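Local coordinates for carboxyltransferase domain-containing protein (Pyrococcus horikoshii, PDB 2PHC), which is of unknown function but, as a carboxyltransferase-domain (subdomain C and D) family protein with a cyclophilin-like part, probably binds ATP and has hydrolase activity, at residues A10-F15 and Y49-V54; H28-A33 and A75-R80; P89-G94 and V209-K214; Q105-S110 and I144-L149; G162-Q167 and G177-I182. All coordinates share one frame; numbering follows the deposited sequence.

The five contacts fall into two groups along the chain. Interactions 1 and 2 come first and interlock, since strand 10-14, helix 21-37, strand 51-56 and helix 63-82 alternate between them; their centres lie 13 Å apart, and Leu30 packs on Ile13 and Leu52 of the four-stranded sheet and on Phe15 just past strand 10-14. Interactions 3, 4 and 5 follow in and beside the mixed seven-stranded sheet. Residues 89-94 and 209-214 bracket both others, the centres of interactions 4 and 5 are about 10 Å apart and the two touch, and strand 180-184 ties interactions 3 and 5 together. Centres of interactions 1 and 3 are 36 Å apart, consistent with two lobes, the second cyclophilin-like.

Interaction 1: A10-F15 and Y49-V54; sequences AFLISF and YSSLLV
Phe11 and Val54 meet as a hydrogen-bonded antiparallel pair in which both N-H groups and both carbonyls are used: Phe11 N reaches Val54 O at 2.6 Å, and Val54 N reaches Phe11 O at 2.8 Å. Two residues on, Ile13 N donates to Leu52 O at 2.9 Å, more bent at 141°. Leu52 N answers to Ile13 O, but that bond is modelled too short to weigh. Past the strand end, Phe15 N finds Ser50 O at 3.0 Å, the same oxygen lying in plane at the edge of the Phe15 ring. Strands 10-14 and 51-56 are the central pair of a four-stranded antiparallel sheet, and the outer strands bond Leu12 (to Lys4) and Leu53 (to Val46). On the face of Phe11, Ile13, Leu52 and Val54, Ile13 CD1 touches Val54 CG2 at 3.7 Å and lies 4.1 Å from Leu52 CD2; helices 21-37 and 63-82 cover this side. On the other face Leu12 CD1 lies 3.7 Å from Ser51 CB. Beyond the strands, Tyr49 OH is hydrogen-bonded to Asp17 OD1, while Ser50 OG makes a weak bond to Asp17 N.

Interaction 2: H28-A33 and A75-R80; sequences HSLAKA and AREVER
Glu77 turns its chain at chi2 (-63°), which carries CD round toward helix 21-37, and its carboxylate lies beside Ser29 and Ala33. Arg80, with CG anti to the backbone N (chi1 168°) and a bend at chi3, comes back along its own helix to meet that carboxylate side-on. Arg80 NH2 gives a nearly straight bond of 2.6 Å to the syn lone pair of Glu77 OE1, in the guanidinium plane, and forms a salt bridge with it; Arg80 NE reaches Glu77 OE2 at 3.1 Å from above the carboxylate plane. With two nitrogens on two oxygens, the carboxylate is held against rotation. Across the helices the touch is lighter: Ser29 CB sits 3.6 Å from Glu77 OE1, and Ala33 CB lies 3.5 Å from Glu77 OE2. A water bridges the gap, donating to Ser29 O at 2.7 Å and to Glu77 OE2 at 2.9 Å, while Ser29 OG turns back to bond Asp25 O in its own helix. An alanine in place of Glu77 would probably leave the Arg80 guanidinium without its paired charge and the water without one of its acceptors. The segments' axes pass 10.4 Å apart at 122°, and the helices 21-37 and 63-82 share one face of the four-stranded sheet, where Leu30 and Ala31 rest on Leu52 of strand 51-56.

Interaction 3: P89-G94 and V209-K214; sequences PVAYGG and VPIDEK
Ile211 fills the hollow beside Pro89 and Ala91: its CG2 stands 3.6 Å from Pro89 CB, and its CD1 also leans on Pro89 CB, at 3.8 Å. CG1, placed between the backbone N and the carbonyl carbon (chi1 62°), is turned over the strand opposite and lies 4.1 Å from Ala91 CB. On the other face the Pro210 ring is the bump. Its CG meets Tyr92 CE1 at 3.8 Å, the two side chains crossing obliquely, while Pro210 CA lies in plane at the edge of the aromatic ring. Val90 CG1 sits over the centre of one face of that ring, 3.6 Å above its plane, and helix 111-119 adds Ile115 and Ser119, with His118 bonded to Tyr92 OH. An alanine in place of Tyr92 would probably open a gap beside Pro210 and Val90 and leave His118 without its hydroxyl partner. The backbones run parallel and twist 53° apart: Val90 N bonds Val209 O at 3.1 Å, and Ile211 N bonds Val90 O at 3.0 Å. Where the strands diverge, a water takes over between Tyr92 N and Ile211 O. Such parallel pairing of strands 85-92 and 205-211 joins the first and last strands of the seven-stranded sheet, in a family grouped with the cyclophilin-like folds.

Interaction 4: Q105-S110 and I144-L149; sequences QYNGLS and IATPRL
Asn107 ND2 is the polar atom on which the contact turns, with three acceptors around it. It donates to Ala145 O at 3.1 Å, to Val103 O one helical turn back, and weakly to Thr146 OG1 at 3.2 Å. These bonds join the C-terminal end of helix 100-107 to the extended loop 144-149, and the helix closes there in a Schellman motif: Gly108, with positive phi, is the C' residue, Leu109 N returns to Ala104 O and Gly108 N to Gln105 O. In Asn107, chi1 (-69°) sets CG anti to the carbonyl carbon, and chi2 then turns the amide. Ala145 O lies close to the amide plane, yet ND2 approaches that carbonyl from above its own plane, 48° out of it, and the bond is bent to 143°. On one side of this polar centre, Leu109 and Ile144 cross at about a right angle, Leu109 CD1 touching Ile144 CG2 at 3.8 Å, and Ile117 of helix 111-119 packs on both. Ser110 starts that helix as its N-cap, OG bonding Asp113 N. On the other side, Tyr106 extends over the loop and covers Thr146 and Pro147 with one face of its ring; Thr146 CG2 lies 4.2 Å from Tyr106 CG. The tyrosine and the proline reach toward each other tip to tip, and Pro147 O accepts a bond from Arg180 NE. Nearest the ring, Pro147 CD comes 3.3 Å from Tyr106 CZ and 3.5 Å from Tyr106 OH.

Interaction 5: G162-Q167 and G177-I182; sequences GIAGKQ and GGWRII
Ala164 CB sits squarely over the indole of Trp179, 3.3 Å from the centroid of the five-membered ring and 12° off its normal, a CH-pi contact. At the indole's edge, in its plane, Gly162 O lies 3.5 Å from Trp179 CE3. Farther along the six-membered ring, Gln167 CB comes 3.7 Å from Trp179 CH2. At Trp179, chi1 (-80°) sets CG anti to the carbonyl carbon, and chi2 (40°) turns the indole. Next to it, Ile163 and Arg180 are hydrogen-bonded both ways: Ile163 N to Arg180 O at 2.9 Å and Arg180 N to Ile163 O at 2.8 Å. Gly162 faces Ile181 with no side chain; a CB there would run into Trp179 CB and Ile181 CD1. The Ile163 and Ile182 side chains cross at about a right angle, their CD1 atoms 4.2 Å apart. A type II' turn from Ala164 to Gln167 links strand 160-164 to strand 167-171, a beta hairpin that brings Gln167 back to the indole. Outside, Phe134 meets Trp179 edge-to-face, and Arg180, bound to Pro147, makes a cation-pi contact with Phe102. The two backbone bonds set the register, while the indole side relies on dispersion and CH-pi contact, with Ala164 CB over one face.

Interaction 1: A10-F15 and Y49-V54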
# COMPACT_ATOMS: atom_id res chain seq x y z
N ALA A 10 -18.69 -23.24 -8.45
CA ALA A 10 -17.59 -22.29 -8.42
C ALA A 10 -17.94 -20.96 -7.84
O ALA A 10 -19.04 -20.44 -8.06
CB ALA A 10 -17.01 -22.07 -9.85
N PHE A 11 -16.96 -20.33 -7.20
CA PHE A 11 -17.13 -18.93 -6.74
C PHE A 11 -15.98 -18.05 -7.20
O PHE A 11 -14.93 -18.50 -7.41
CB PHE A 11 -17.24 -18.87 -5.17
CG PHE A 11 -18.51 -19.50 -4.63
CD1 PHE A 11 -18.57 -20.84 -4.33
CD2 PHE A 11 -19.66 -18.73 -4.48
CE1 PHE A 11 -19.73 -21.40 -3.89
CE2 PHE A 11 -20.81 -19.31 -4.06
CZ PHE A 11 -20.83 -20.65 -3.73
N LEU A 12 -16.23 -16.77 -7.38
CA LEU A 12 -15.19 -15.87 -7.74
C LEU A 12 -15.13 -14.80 -6.65
O LEU A 12 -16.16 -14.18 -6.33
CB LEU A 12 -15.55 -15.21 -9.08
CG LEU A 12 -14.50 -14.32 -9.77
CD1 LEU A 12 -13.37 -15.08 -10.45
CD2 LEU A 12 -15.16 -13.31 -10.72
N ILE A 13 -13.98 -14.79 -6.02
CA ILE A 13 -13.49 -13.70 -5.30
C ILE A 13 -12.78 -12.78 -6.20
O ILE A 13 -11.88 -13.03 -6.87
CB ILE A 13 -12.63 -14.11 -4.13
CG1 ILE A 13 -13.22 -15.33 -3.45
CG2 ILE A 13 -12.52 -13.01 -3.14
CD1 ILE A 13 -12.23 -16.29 -3.03
N SER A 14 -13.20 -11.61 -6.05
CA SER A 14 -13.29 -10.50 -7.00
C SER A 14 -12.88 -9.17 -6.34
O SER A 14 -13.13 -8.98 -5.17
CB SER A 14 -14.72 -10.39 -7.58
OG SER A 14 -14.75 -9.30 -8.46
N PHE A 15 -11.76 -8.22 -6.53
CA PHE A 15 -11.23 -7.20 -5.58
C PHE A 15 -11.48 -5.67 -5.82
O PHE A 15 -11.21 -4.85 -4.85
CB PHE A 15 -9.73 -7.45 -5.27
CG PHE A 15 -9.46 -8.70 -4.49
CD1 PHE A 15 -9.25 -8.64 -3.12
CD2 PHE A 15 -9.46 -9.93 -5.11
CE1 PHE A 15 -9.00 -9.78 -2.38
CE2 PHE A 15 -9.23 -11.10 -4.41
CZ PHE A 15 -8.98 -11.02 -2.99
N TYR A 49 -5.78 -11.32 -12.26
CA TYR A 49 -5.19 -10.08 -11.74
C TYR A 49 -5.94 -9.33 -10.65
O TYR A 49 -5.34 -8.63 -9.83
CB TYR A 49 -4.88 -9.11 -12.90
CG TYR A 49 -6.15 -8.48 -13.49
CD1 TYR A 49 -6.56 -7.21 -13.11
CD2 TYR A 49 -6.97 -9.18 -14.40
CE1 TYR A 49 -7.75 -6.65 -13.62
CE2 TYR A 49 -8.14 -8.63 -14.89
CZ TYR A 49 -8.51 -7.34 -14.50
OH TYR A 49 -9.66 -6.72 -14.98
N SER A 50 -7.27 -9.37 -10.70
CA SER A 50 -8.12 -8.82 -9.64
C SER A 50 -9.19 -9.80 -9.21
O SER A 50 -10.19 -9.39 -8.75
CB SER A 50 -8.76 -7.48 -10.03
OG SER A 50 -9.44 -7.59 -11.29
N SER A 51 -8.99 -11.12 -9.34
CA SER A 51 -9.96 -12.06 -8.78
C SER A 51 -9.39 -13.46 -8.53
O SER A 51 -8.37 -13.83 -9.10
CB SER A 51 -11.13 -12.19 -9.72
OG SER A 51 -10.63 -12.41 -11.03
N LEU A 52 -10.07 -14.27 -7.75
CA LEU A 52 -9.71 -15.65 -7.61
C LEU A 52 -10.86 -16.56 -7.79
O LEU A 52 -11.82 -16.47 -7.12
CB LEU A 52 -9.07 -15.90 -6.27
CG LEU A 52 -8.75 -17.29 -5.82
CD1 LEU A 52 -7.59 -17.78 -6.52
CD2 LEU A 52 -8.49 -17.19 -4.41
N LEU A 53 -10.72 -17.47 -8.71
CA LEU A 53 -11.72 -18.46 -8.97
C LEU A 53 -11.54 -19.67 -8.11
O LEU A 53 -10.48 -20.17 -7.97
CB LEU A 53 -11.79 -18.79 -10.44
CG LEU A 53 -12.94 -19.69 -10.88
CD1 LEU A 53 -14.23 -19.05 -10.76
CD2 LEU A 53 -12.71 -20.21 -12.21
N VAL A 54 -12.61 -20.07 -7.47
CA VAL A 54 -12.60 -21.15 -6.57
C VAL A 54 -13.66 -22.18 -6.98
O VAL A 54 -14.82 -21.89 -7.18
CB VAL A 54 -12.88 -20.72 -5.08
CG1 VAL A 54 -12.53 -21.90 -4.12
CG2 VAL A 54 -12.00 -19.55 -4.74

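Interaction 2: H28-A33 and A75-R80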
# COMPACT_ATOMS: atom_id res chain seq x y z
N HIS A 28 -3.06 -13.43 -4.55
CA HIS A 28 -2.07 -14.45 -4.25
C HIS A 28 -2.08 -14.86 -2.72
O HIS A 28 -2.04 -16.01 -2.41
CB HIS A 28 -0.70 -13.96 -4.67
CG HIS A 28 0.39 -14.93 -4.37
ND1 HIS A 28 1.51 -14.57 -3.62
CD2 HIS A 28 0.59 -16.20 -4.77
CE1 HIS A 28 2.31 -15.62 -3.53
NE2 HIS A 28 1.76 -16.63 -4.20
N SER A 29 -2.14 -13.90 -1.82
CA SER A 29 -2.18 -14.14 -0.38
C SER A 29 -3.43 -14.90 0.03
O SER A 29 -3.36 -15.72 0.88
CB SER A 29 -2.20 -12.79 0.35
OG SER A 29 -1.05 -12.11 0.09
N LEU A 30 -4.55 -14.61 -0.58
CA LEU A 30 -5.77 -15.27 -0.34
C LEU A 30 -5.70 -16.70 -0.84
O LEU A 30 -6.20 -17.59 -0.13
CB LEU A 30 -6.91 -14.50 -1.02
CG LEU A 30 -8.35 -15.00 -0.98
CD1 LEU A 30 -8.92 -15.51 0.36
CD2 LEU A 30 -9.26 -13.96 -1.59
N ALA A 31 -5.11 -16.94 -1.99
CA ALA A 31 -5.00 -18.26 -2.49
C ALA A 31 -4.13 -19.08 -1.62
O ALA A 31 -4.47 -20.15 -1.27
CB ALA A 31 -4.49 -18.28 -3.86
N LYS A 32 -3.01 -18.52 -1.26
CA LYS A 32 -2.24 -19.03 -0.18
C LYS A 32 -2.94 -19.32 1.16
O LYS A 32 -2.56 -20.22 1.81
CB LYS A 32 -0.89 -18.33 -0.04
CG LYS A 32 0.07 -18.54 -1.20
CD LYS A 32 1.10 -19.60 -1.00
CE LYS A 32 1.64 -20.14 -2.28
NZ LYS A 32 2.94 -20.76 -2.18
N ALA A 33 -3.98 -18.57 1.52
CA ALA A 33 -4.57 -18.62 2.88
C ALA A 33 -5.44 -19.85 2.73
O ALA A 33 -5.50 -20.73 3.62
CB ALA A 33 -5.45 -17.36 3.17
N ALA A 75 -12.35 -12.36 5.35
CA ALA A 75 -12.41 -11.58 6.56
C ALA A 75 -11.17 -11.60 7.39
O ALA A 75 -10.78 -10.58 7.87
CB ALA A 75 -13.67 -12.01 7.47
N ARG A 76 -10.60 -12.79 7.56
CA ARG A 76 -9.38 -13.07 8.24
C ARG A 76 -8.08 -12.63 7.53
O ARG A 76 -7.08 -12.38 8.21
CB ARG A 76 -9.29 -14.61 8.39
CG ARG A 76 -10.37 -15.21 9.48
CD ARG A 76 -10.00 -16.61 10.09
NE ARG A 76 -10.78 -17.69 9.45
CZ ARG A 76 -10.33 -18.71 8.70
NH1 ARG A 76 -9.01 -18.88 8.51
NH2 ARG A 76 -11.23 -19.56 8.16
N GLU A 77 -8.05 -12.70 6.18
CA GLU A 77 -7.06 -12.06 5.35
C GLU A 77 -7.05 -10.50 5.50
O GLU A 77 -6.02 -9.92 5.73
CB GLU A 77 -7.27 -12.48 3.86
CG GLU A 77 -6.54 -13.76 3.58
CD GLU A 77 -4.99 -13.54 3.76
OE1 GLU A 77 -4.46 -12.54 3.14
OE2 GLU A 77 -4.33 -14.33 4.50
N VAL A 78 -8.19 -9.85 5.39
CA VAL A 78 -8.30 -8.44 5.64
C VAL A 78 -7.90 -8.04 7.04
O VAL A 78 -7.34 -6.99 7.27
CB VAL A 78 -9.77 -8.01 5.38
CG1 VAL A 78 -10.04 -6.65 5.93
CG2 VAL A 78 -10.03 -8.00 3.83
N GLU A 79 -8.25 -8.87 8.03
CA GLU A 79 -7.85 -8.58 9.41
C GLU A 79 -6.33 -8.77 9.63
O GLU A 79 -5.73 -8.14 10.48
CB GLU A 79 -8.69 -9.47 10.38
CG GLU A 79 -8.23 -9.52 11.81
CD GLU A 79 -8.73 -10.83 12.50
OE1 GLU A 79 -8.46 -12.00 12.05
OE2 GLU A 79 -9.40 -10.66 13.53
N ARG A 80 -5.72 -9.74 8.96
CA ARG A 80 -4.33 -9.96 9.08
C ARG A 80 -3.57 -8.74 8.47
O ARG A 80 -2.59 -8.23 9.01
CB ARG A 80 -4.01 -11.23 8.33
CG ARG A 80 -2.49 -11.39 8.15
CD ARG A 80 -2.10 -12.60 7.38
NE ARG A 80 -2.42 -12.45 5.97
CZ ARG A 80 -1.71 -11.77 5.09
NH1 ARG A 80 -0.62 -11.13 5.45
NH2 ARG A 80 -2.13 -11.70 3.84
O HOH W 1 -1.97 -15.18 3.08

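Interaction 3: P89-G94 and V209-K214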
# COMPACT_ATOMS: atom_id res chain seq x y z
N PRO A 89 -0.20 10.00 8.73
CA PRO A 89 -0.71 11.27 8.25
C PRO A 89 0.41 12.08 7.56
O PRO A 89 1.55 12.10 8.06
CB PRO A 89 -1.27 11.94 9.53
CG PRO A 89 -0.47 11.46 10.58
CD PRO A 89 -0.15 9.99 10.22
N VAL A 90 0.05 12.64 6.40
CA VAL A 90 0.87 13.42 5.51
C VAL A 90 0.03 14.62 5.21
O VAL A 90 -1.07 14.47 4.69
CB VAL A 90 1.10 12.72 4.09
CG1 VAL A 90 2.01 13.57 3.16
CG2 VAL A 90 1.69 11.27 4.20
N ALA A 91 0.52 15.81 5.56
CA ALA A 91 0.01 17.10 4.96
C ALA A 91 0.64 17.32 3.58
O ALA A 91 1.80 17.61 3.46
CB ALA A 91 0.29 18.27 5.94
N TYR A 92 -0.14 17.10 2.52
CA TYR A 92 0.30 17.20 1.11
C TYR A 92 0.17 18.64 0.58
O TYR A 92 -0.65 19.43 1.10
CB TYR A 92 -0.55 16.33 0.18
CG TYR A 92 -0.44 14.84 0.29
CD1 TYR A 92 -1.20 14.13 1.22
CD2 TYR A 92 0.38 14.12 -0.57
CE1 TYR A 92 -1.09 12.72 1.31
CE2 TYR A 92 0.49 12.70 -0.48
CZ TYR A 92 -0.26 12.04 0.45
OH TYR A 92 -0.16 10.70 0.57
N GLY A 93 0.98 18.94 -0.45
CA GLY A 93 1.09 20.25 -1.09
C GLY A 93 1.53 21.47 -0.27
O GLY A 93 1.86 21.35 0.91
N GLY A 94 1.52 22.64 -0.93
CA GLY A 94 1.86 23.92 -0.29
C GLY A 94 3.31 23.94 0.15
O GLY A 94 4.22 23.59 -0.61
N VAL A 209 -2.32 9.07 4.89
CA VAL A 209 -3.61 9.66 5.25
C VAL A 209 -3.49 11.17 5.11
O VAL A 209 -2.89 11.80 6.00
CB VAL A 209 -4.01 9.33 6.76
CG1 VAL A 209 -5.41 10.00 7.11
CG2 VAL A 209 -4.03 7.83 7.04
N PRO A 210 -4.01 11.76 4.00
CA PRO A 210 -3.95 13.21 3.84
C PRO A 210 -4.59 13.92 5.04
O PRO A 210 -5.66 13.54 5.44
CB PRO A 210 -4.81 13.43 2.62
CG PRO A 210 -4.82 12.18 1.89
CD PRO A 210 -4.77 11.13 2.89
N ILE A 211 -3.89 14.86 5.65
CA ILE A 211 -4.38 15.75 6.72
C ILE A 211 -4.18 17.21 6.24
O ILE A 211 -3.47 17.44 5.25
CB ILE A 211 -3.66 15.53 8.12
CG1 ILE A 211 -2.15 15.82 8.05
CG2 ILE A 211 -3.96 14.17 8.71
CD1 ILE A 211 -1.40 15.75 9.38
N ASP A 212 -4.82 18.19 6.90
CA ASP A 212 -4.51 19.66 6.64
C ASP A 212 -3.41 20.22 7.57
O ASP A 212 -3.02 19.57 8.53
CB ASP A 212 -5.79 20.54 6.69
CG ASP A 212 -6.68 20.23 7.90
OD1 ASP A 212 -6.10 20.13 9.03
OD2 ASP A 212 -7.93 20.04 7.72
N GLU A 213 -2.92 21.42 7.28
CA GLU A 213 -1.87 22.09 8.09
C GLU A 213 -2.08 22.09 9.60
O GLU A 213 -1.14 22.28 10.36
CB GLU A 213 -1.70 23.54 7.58
CG GLU A 213 -0.50 24.36 8.08
CD GLU A 213 -0.05 25.38 7.03
OE1 GLU A 213 -0.86 25.73 6.12
OE2 GLU A 213 1.13 25.82 7.09
N LYS A 214 -3.35 22.03 9.90
CA LYS A 214 -3.84 22.18 11.18
C LYS A 214 -4.09 20.84 11.79
O LYS A 214 -3.82 20.77 12.97
CB LYS A 214 -5.03 23.12 11.20
CD LYS A 214 -5.99 24.33 8.77
CE LYS A 214 -5.23 24.53 7.50
NZ LYS A 214 -5.90 23.96 6.33
O HOH W 2 -3.13 16.83 2.78

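Interaction 4: Q105-S110 and I144-L149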
# COMPACT_ATOMS: atom_id res chain seq x y z
N GLN A 105 2.26 18.08 -13.03
CA GLN A 105 2.43 18.56 -14.38
C GLN A 105 3.25 17.64 -15.21
O GLN A 105 2.89 17.43 -16.36
CB GLN A 105 3.03 19.98 -14.30
CG GLN A 105 3.64 20.51 -15.60
CD GLN A 105 3.44 22.01 -15.73
OE1 GLN A 105 3.51 22.76 -14.70
NE2 GLN A 105 3.15 22.47 -17.00
N TYR A 106 4.36 17.08 -14.68
CA TYR A 106 5.19 16.07 -15.45
C TYR A 106 4.34 14.85 -15.83
O TYR A 106 4.60 14.15 -16.76
CB TYR A 106 6.42 15.67 -14.57
CG TYR A 106 7.47 14.76 -15.18
CD1 TYR A 106 8.62 15.30 -15.70
CD2 TYR A 106 7.34 13.34 -15.21
CE1 TYR A 106 9.62 14.51 -16.28
CE2 TYR A 106 8.41 12.52 -15.77
CZ TYR A 106 9.51 13.15 -16.30
OH TYR A 106 10.54 12.49 -16.92
N ASN A 107 3.23 14.63 -15.15
CA ASN A 107 2.44 13.40 -15.40
C ASN A 107 1.06 13.67 -15.94
O ASN A 107 0.40 12.76 -16.37
CB ASN A 107 2.39 12.51 -14.13
CG ASN A 107 3.73 11.92 -13.83
OD1 ASN A 107 4.26 11.18 -14.64
ND2 ASN A 107 4.35 12.36 -12.74
N GLY A 108 0.64 14.94 -15.90
CA GLY A 108 -0.48 15.39 -16.74
C GLY A 108 -1.68 15.22 -15.87
O GLY A 108 -2.73 14.78 -16.34
N LEU A 109 -1.56 15.64 -14.61
CA LEU A 109 -2.62 15.46 -13.65
C LEU A 109 -2.76 16.74 -12.85
O LEU A 109 -1.87 17.58 -12.84
CB LEU A 109 -2.26 14.31 -12.66
CG LEU A 109 -1.95 12.86 -13.09
CD1 LEU A 109 -1.10 12.07 -12.05
CD2 LEU A 109 -3.24 12.05 -13.45
N SER A 110 -3.86 16.87 -12.15
CA SER A 110 -3.97 17.86 -11.11
C SER A 110 -3.24 17.47 -9.86
O SER A 110 -2.95 16.34 -9.65
CB SER A 110 -5.43 18.17 -10.73
OG SER A 110 -6.06 17.03 -10.16
N ILE A 144 2.25 8.50 -11.16
CA ILE A 144 2.97 9.59 -10.46
C ILE A 144 4.51 9.50 -10.44
O ILE A 144 5.16 10.30 -9.80
CB ILE A 144 2.36 9.90 -9.11
CG1 ILE A 144 2.40 8.69 -8.19
CG2 ILE A 144 0.94 10.39 -9.29
CD1 ILE A 144 2.21 9.12 -6.77
N ALA A 145 5.06 8.56 -11.22
CA ALA A 145 6.50 8.38 -11.40
C ALA A 145 7.19 9.72 -11.81
O ALA A 145 6.69 10.39 -12.72
CB ALA A 145 6.76 7.29 -12.46
N THR A 146 8.28 10.13 -11.16
CA THR A 146 8.92 11.44 -11.45
C THR A 146 10.36 11.40 -11.09
O THR A 146 10.70 11.13 -9.90
CB THR A 146 8.27 12.65 -10.67
OG1 THR A 146 6.85 12.61 -10.81
CG2 THR A 146 8.77 14.01 -11.22
N PRO A 147 11.24 11.75 -12.07
CA PRO A 147 12.70 11.73 -11.80
C PRO A 147 13.08 12.74 -10.74
O PRO A 147 12.28 13.58 -10.47
CB PRO A 147 13.36 12.04 -13.15
CG PRO A 147 12.31 12.87 -13.89
CD PRO A 147 10.95 12.19 -13.45
N ARG A 148 14.22 12.56 -10.06
CA ARG A 148 14.78 13.42 -8.99
C ARG A 148 15.15 14.87 -9.47
O ARG A 148 15.26 15.13 -10.68
CB ARG A 148 16.12 12.78 -8.51
CG ARG A 148 15.95 11.54 -7.62
CD ARG A 148 17.23 10.69 -7.81
NE ARG A 148 17.22 9.37 -7.10
CZ ARG A 148 16.69 8.23 -7.57
NH1 ARG A 148 16.10 8.13 -8.73
NH2 ARG A 148 16.79 7.16 -6.86
N LEU A 149 15.41 15.76 -8.52
CA LEU A 149 15.88 17.08 -8.87
C LEU A 149 17.24 16.91 -9.53
O LEU A 149 17.96 15.91 -9.31
CB LEU A 149 15.95 18.00 -7.66
CG LEU A 149 14.65 18.45 -6.93
CD1 LEU A 149 15.11 19.12 -5.73
CD2 LEU A 149 13.94 19.43 -7.68

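Interaction 5: G162-Q167 and G177-I182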
# COMPACT_ATOMS: atom_id res chain seq x y z
N GLY A 162 8.80 11.90 -0.47
CA GLY A 162 9.09 12.21 -1.83
C GLY A 162 8.90 11.10 -2.78
O GLY A 162 8.62 10.00 -2.36
N ILE A 163 9.12 11.39 -4.07
CA ILE A 163 9.08 10.42 -5.18
C ILE A 163 10.42 10.53 -5.89
O ILE A 163 11.02 11.64 -6.01
CB ILE A 163 7.93 10.80 -6.17
CG1 ILE A 163 6.54 10.68 -5.49
CG2 ILE A 163 8.02 10.09 -7.54
CD1 ILE A 163 5.42 11.16 -6.39
N ALA A 164 10.89 9.40 -6.42
CA ALA A 164 12.08 9.35 -7.14
C ALA A 164 11.94 8.12 -8.01
O ALA A 164 11.99 7.00 -7.54
CB ALA A 164 13.32 9.28 -6.20
N GLY A 165 11.81 8.34 -9.31
CA GLY A 165 11.20 7.35 -10.24
C GLY A 165 9.87 6.73 -9.77
O GLY A 165 8.91 7.41 -9.33
N LYS A 166 9.89 5.40 -9.80
CA LYS A 166 8.76 4.65 -9.34
C LYS A 166 8.70 4.41 -7.84
O LYS A 166 7.91 3.64 -7.43
CB LYS A 166 8.65 3.32 -10.14
CG LYS A 166 8.63 3.61 -11.66
CD LYS A 166 9.07 2.33 -12.49
CE LYS A 166 9.01 2.64 -14.00
NZ LYS A 166 9.17 1.38 -14.82
N GLN A 167 9.53 5.08 -7.05
CA GLN A 167 9.63 4.89 -5.57
C GLN A 167 9.14 6.06 -4.83
O GLN A 167 9.40 7.25 -5.20
CB GLN A 167 11.10 4.85 -5.10
CG GLN A 167 12.03 3.96 -5.76
CD GLN A 167 12.15 2.68 -4.93
OE1 GLN A 167 12.46 2.70 -3.73
NE2 GLN A 167 11.86 1.59 -5.57
N GLY A 177 18.82 15.66 -0.07
CA GLY A 177 18.16 14.73 -0.97
C GLY A 177 17.63 15.42 -2.19
O GLY A 177 17.26 16.59 -2.12
N GLY A 178 17.61 14.71 -3.32
CA GLY A 178 17.00 15.31 -4.45
C GLY A 178 15.69 14.73 -4.91
O GLY A 178 15.45 14.87 -6.08
N TRP A 179 14.89 14.10 -4.00
CA TRP A 179 13.60 13.42 -4.29
C TRP A 179 12.56 14.53 -4.45
O TRP A 179 12.73 15.57 -3.85
CB TRP A 179 13.15 12.46 -3.13
CG TRP A 179 13.87 11.08 -3.16
CD1 TRP A 179 15.20 10.88 -3.46
CD2 TRP A 179 13.32 9.75 -2.94
NE1 TRP A 179 15.52 9.54 -3.46
CE2 TRP A 179 14.40 8.82 -3.13
CE3 TRP A 179 12.06 9.24 -2.60
CZ2 TRP A 179 14.23 7.42 -3.00
CZ3 TRP A 179 11.90 7.79 -2.49
CH2 TRP A 179 12.99 6.93 -2.68
N ARG A 180 11.50 14.31 -5.24
CA ARG A 180 10.43 15.31 -5.39
C ARG A 180 9.60 15.27 -4.19
O ARG A 180 8.90 14.29 -3.99
CB ARG A 180 9.56 15.09 -6.66
CG ARG A 180 10.35 15.24 -7.94
CD ARG A 180 10.93 16.67 -8.29
NE ARG A 180 11.76 16.54 -9.53
CZ ARG A 180 12.13 17.57 -10.30
NH1 ARG A 180 11.76 18.84 -10.00
NH2 ARG A 180 12.83 17.34 -11.39
N ILE A 181 9.64 16.33 -3.39
CA ILE A 181 8.88 16.37 -2.13
C ILE A 181 7.44 16.88 -2.28
O ILE A 181 7.25 18.03 -2.70
CB ILE A 181 9.60 17.18 -1.08
CG1 ILE A 181 11.11 16.79 -0.98
CG2 ILE A 181 8.86 17.11 0.20
CD1 ILE A 181 11.42 15.21 -0.62
N ILE A 182 6.47 16.05 -1.87
CA ILE A 182 5.00 16.22 -2.12
C ILE A 182 4.19 16.42 -0.82
O ILE A 182 3.02 16.71 -0.85
CB ILE A 182 4.41 15.06 -3.02
CG1 ILE A 182 4.35 13.67 -2.29
CG2 ILE A 182 5.18 14.91 -4.36
CD1 ILE A 182 3.41 12.63 -3.04